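Local coordinates for COPII coat assembly protein SEC16 (Saccharomyces cerevisiae, PDB 3MZK) that helps initiate assembly of the COPII coat that forms transport vesicles at the endoplasmic reticulum and selects their cargo, and also takes part in autophagy, at residues B[121-126]-B[255-260]. Residues are numbered along the deposited sequence; the frame is centred on the assembly and turned at random.
Sequences KLLYNS and IVAAVL
In the alpha-helical part of this central Sec16 fragment, the C-terminal end of helix 116-123, in the Sec16 mid-region, packs through L123 and the following residue Y124 on A257 of helix 252-261, in the Sec23-binding domain and far away in sequence. The backbones come nearest where the CA atoms of L123 and A257 stand 5.9 Å apart, a close approach consistent with the small side chain of A257. Its methyl, A257 CB, meets two beta carbons: L123 CB at 4.0 Å and Y124 CB at 3.7 Å. L123 reaches on past it. Its CG lies anti to the carbonyl carbon (chi1 -68°), and one branch does the touching beyond, L123 CD1 lying 3.5 Å from V256 CG1. L123 CD1 also has A257 N at 3.8 Å and L260 CD1 at 4.2 Å, and thus lies among residues within about one turn of helix 252-261. Y124, the first residue to leave helical geometry, contributes only its CB here; its CG is anti to the backbone N (chi1 -174°), and the ring leads away from A257. Around this point T299 and L300 of helix 294-303 pack on L123 and V256 respectively, while V256 also touches L281 and F284 of helix 275-290. Y124 packs on Q162 of the second subunit, which places this helix end beside the subunit interface. Between the two segments the side-chain contacts are wholly aliphatic, which implies that close apolar packing makes this contact, while S120 OG, on the helix of L123, donates a hydrogen bond to A257 O and adds a directed link beside it.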
ATOM      1  N   LYS B 121      14.547 -13.325  22.724  1.00 66.89           N
ATOM      2  CA  LYS B 121      15.179 -14.219  23.694  1.00 75.75           C
ATOM      3  C   LYS B 121      15.756 -13.452  24.874  1.00 67.74           C
ATOM      4  O   LYS B 121      15.868 -13.983  25.976  1.00 74.82           O
ATOM      5  CB  LYS B 121      16.277 -15.056  23.030  1.00 76.42           C
ATOM      6  N   LEU B 122      16.129 -12.201  24.632  1.00 62.76           N
ATOM      7  CA  LEU B 122      16.644 -11.344  25.692  1.00 56.68           C
ATOM      8  C   LEU B 122      15.551 -11.031  26.707  1.00 54.51           C
ATOM      9  O   LEU B 122      15.770 -11.148  27.906  1.00 59.04           O
ATOM     10  CB  LEU B 122      17.217 -10.056  25.107  1.00 54.97           C
ATOM     11  CG  LEU B 122      17.688  -9.006  26.108  1.00 62.90           C
ATOM     12  CD1 LEU B 122      18.758  -9.576  27.025  1.00 62.75           C
ATOM     13  CD2 LEU B 122      18.202  -7.784  25.375  1.00 64.80           C
ATOM     14  N   LEU B 123      14.374 -10.643  26.221  1.00 51.59           N
ATOM     15  CA  LEU B 123      13.232 -10.383  27.090  1.00 43.92           C
ATOM     16  C   LEU B 123      12.838 -11.620  27.876  1.00 57.88           C
ATOM     17  O   LEU B 123      12.570 -11.548  29.073  1.00 74.72           O
ATOM     18  CB  LEU B 123      12.026  -9.909  26.282  1.00 45.96           C
ATOM     19  CG  LEU B 123      12.116  -8.533  25.628  1.00 53.06           C
ATOM     20  CD1 LEU B 123      10.876  -8.250  24.804  1.00 64.66           C
ATOM     21  CD2 LEU B 123      12.306  -7.458  26.676  1.00 57.32           C
ATOM     22  N   TYR B 124      12.803 -12.761  27.199  1.00 71.16           N
ATOM     23  CA  TYR B 124      12.258 -13.974  27.797  1.00 72.51           C
ATOM     24  C   TYR B 124      12.942 -15.214  27.250  1.00 74.53           C
ATOM     25  O   TYR B 124      12.897 -15.476  26.047  1.00 80.89           O
ATOM     26  CB  TYR B 124      10.757 -14.041  27.521  1.00 70.33           C
ATOM     27  CG  TYR B 124      10.035 -15.180  28.193  1.00 80.10           C
ATOM     28  CD1 TYR B 124       9.714 -15.127  29.546  1.00 73.55           C
ATOM     29  CD2 TYR B 124       9.643 -16.300  27.468  1.00 93.42           C
ATOM     30  CE1 TYR B 124       9.036 -16.166  30.160  1.00 86.63           C
ATOM     31  CE2 TYR B 124       8.964 -17.345  28.072  1.00 90.87           C
ATOM     32  CZ  TYR B 124       8.664 -17.274  29.415  1.00 97.24           C
ATOM     33  OH  TYR B 124       7.990 -18.314  30.011  1.00108.53           O
ATOM     34  N   ASN B 125      13.582 -15.971  28.135  1.00 77.03           N
ATOM     35  CA  ASN B 125      14.213 -17.222  27.741  1.00 73.39           C
ATOM     36  C   ASN B 125      13.164 -18.269  27.421  1.00 72.31           C
ATOM     37  O   ASN B 125      12.450 -18.731  28.307  1.00 72.73           O
ATOM     38  CB  ASN B 125      15.122 -17.746  28.843  1.00 83.83           C
ATOM     39  CG  ASN B 125      15.727 -19.089  28.496  1.00 96.10           C
ATOM     40  OD1 ASN B 125      16.021 -19.359  27.332  1.00 94.68           O
ATOM     41  ND2 ASN B 125      15.899 -19.948  29.497  1.00 96.12           N
ATOM     42  N   SER B 126      13.075 -18.648  26.154  1.00 81.46           N
ATOM     43  CA  SER B 126      12.037 -19.573  25.715  1.00 84.72           C
ATOM     44  C   SER B 126      12.465 -21.031  25.845  1.00 81.11           C
ATOM     45  O   SER B 126      11.670 -21.938  25.617  1.00 86.52           O
ATOM     46  CB  SER B 126      11.618 -19.270  24.271  1.00 86.51           C
ATOM     47  OG  SER B 126      12.693 -19.462  23.370  1.00 89.37           O
ATOM     48  N   ILE B 255       5.172 -11.373  26.935  1.00 66.96           N
ATOM     49  CA  ILE B 255       4.183 -10.917  25.965  1.00 61.65           C
ATOM     50  C   ILE B 255       4.857 -10.281  24.751  1.00 57.74           C
ATOM     51  O   ILE B 255       4.650 -10.700  23.619  1.00 50.92           O
ATOM     52  CB  ILE B 255       3.213  -9.900  26.586  1.00 54.86           C
ATOM     53  CG1 ILE B 255       2.414 -10.548  27.716  1.00 48.78           C
ATOM     54  CG2 ILE B 255       2.285  -9.342  25.528  1.00 44.91           C
ATOM     55  CD1 ILE B 255       1.415  -9.616  28.368  1.00 54.52           C
ATOM     56  N   VAL B 256       5.668  -9.263  24.998  1.00 53.35           N
ATOM     57  CA  VAL B 256       6.404  -8.612  23.928  1.00 51.22           C
ATOM     58  C   VAL B 256       7.281  -9.624  23.194  1.00 52.04           C
ATOM     59  O   VAL B 256       7.374  -9.602  21.970  1.00 52.55           O
ATOM     60  CB  VAL B 256       7.259  -7.440  24.469  1.00 46.36           C
ATOM     61  CG1 VAL B 256       8.075  -6.803  23.352  1.00 39.47           C
ATOM     62  CG2 VAL B 256       6.362  -6.410  25.115  1.00 56.55           C
ATOM     63  N   ALA B 257       7.911 -10.520  23.948  1.00 59.75           N
ATOM     64  CA  ALA B 257       8.789 -11.535  23.368  1.00 56.74           C
ATOM     65  C   ALA B 257       8.035 -12.441  22.399  1.00 52.83           C
ATOM     66  O   ALA B 257       8.567 -12.824  21.360  1.00 60.02           O
ATOM     67  CB  ALA B 257       9.460 -12.359  24.464  1.00 40.11           C
ATOM     68  N   ALA B 258       6.796 -12.771  22.745  1.00 44.86           N
ATOM     69  CA  ALA B 258       5.954 -13.589  21.884  1.00 50.97           C
ATOM     70  C   ALA B 258       5.677 -12.876  20.568  1.00 65.68           C
ATOM     71  O   ALA B 258       5.763 -13.477  19.495  1.00 72.06           O
ATOM     72  CB  ALA B 258       4.651 -13.939  22.580  1.00 35.76           C
ATOM     73  N   VAL B 259       5.345 -11.592  20.653  1.00 49.76           N
ATOM     74  CA  VAL B 259       5.059 -10.806  19.461  1.00 49.88           C
ATOM     75  C   VAL B 259       6.273 -10.715  18.542  1.00 57.57           C
ATOM     76  O   VAL B 259       6.173 -10.972  17.344  1.00 51.12           O
ATOM     77  CB  VAL B 259       4.572  -9.389  19.817  1.00 57.29           C
ATOM     78  CG1 VAL B 259       4.534  -8.513  18.578  1.00 61.19           C
ATOM     79  CG2 VAL B 259       3.205  -9.452  20.475  1.00 45.16           C
ATOM     80  N   LEU B 260       7.421 -10.362  19.108  1.00 52.52           N
ATOM     81  CA  LEU B 260       8.630 -10.172  18.310  1.00 56.25           C
ATOM     82  C   LEU B 260       9.058 -11.445  17.582  1.00 57.02           C
ATOM     83  O   LEU B 260       9.451 -11.403  16.417  1.00 68.86           O
ATOM     84  CB  LEU B 260       9.778  -9.636  19.176  1.00 38.60           C
ATOM     85  CG  LEU B 260       9.537  -8.268  19.816  1.00 47.38           C
ATOM     86  CD1 LEU B 260      10.740  -7.826  20.633  1.00 46.83           C
ATOM     87  CD2 LEU B 260       9.188  -7.222  18.763  1.00 35.34           C
TER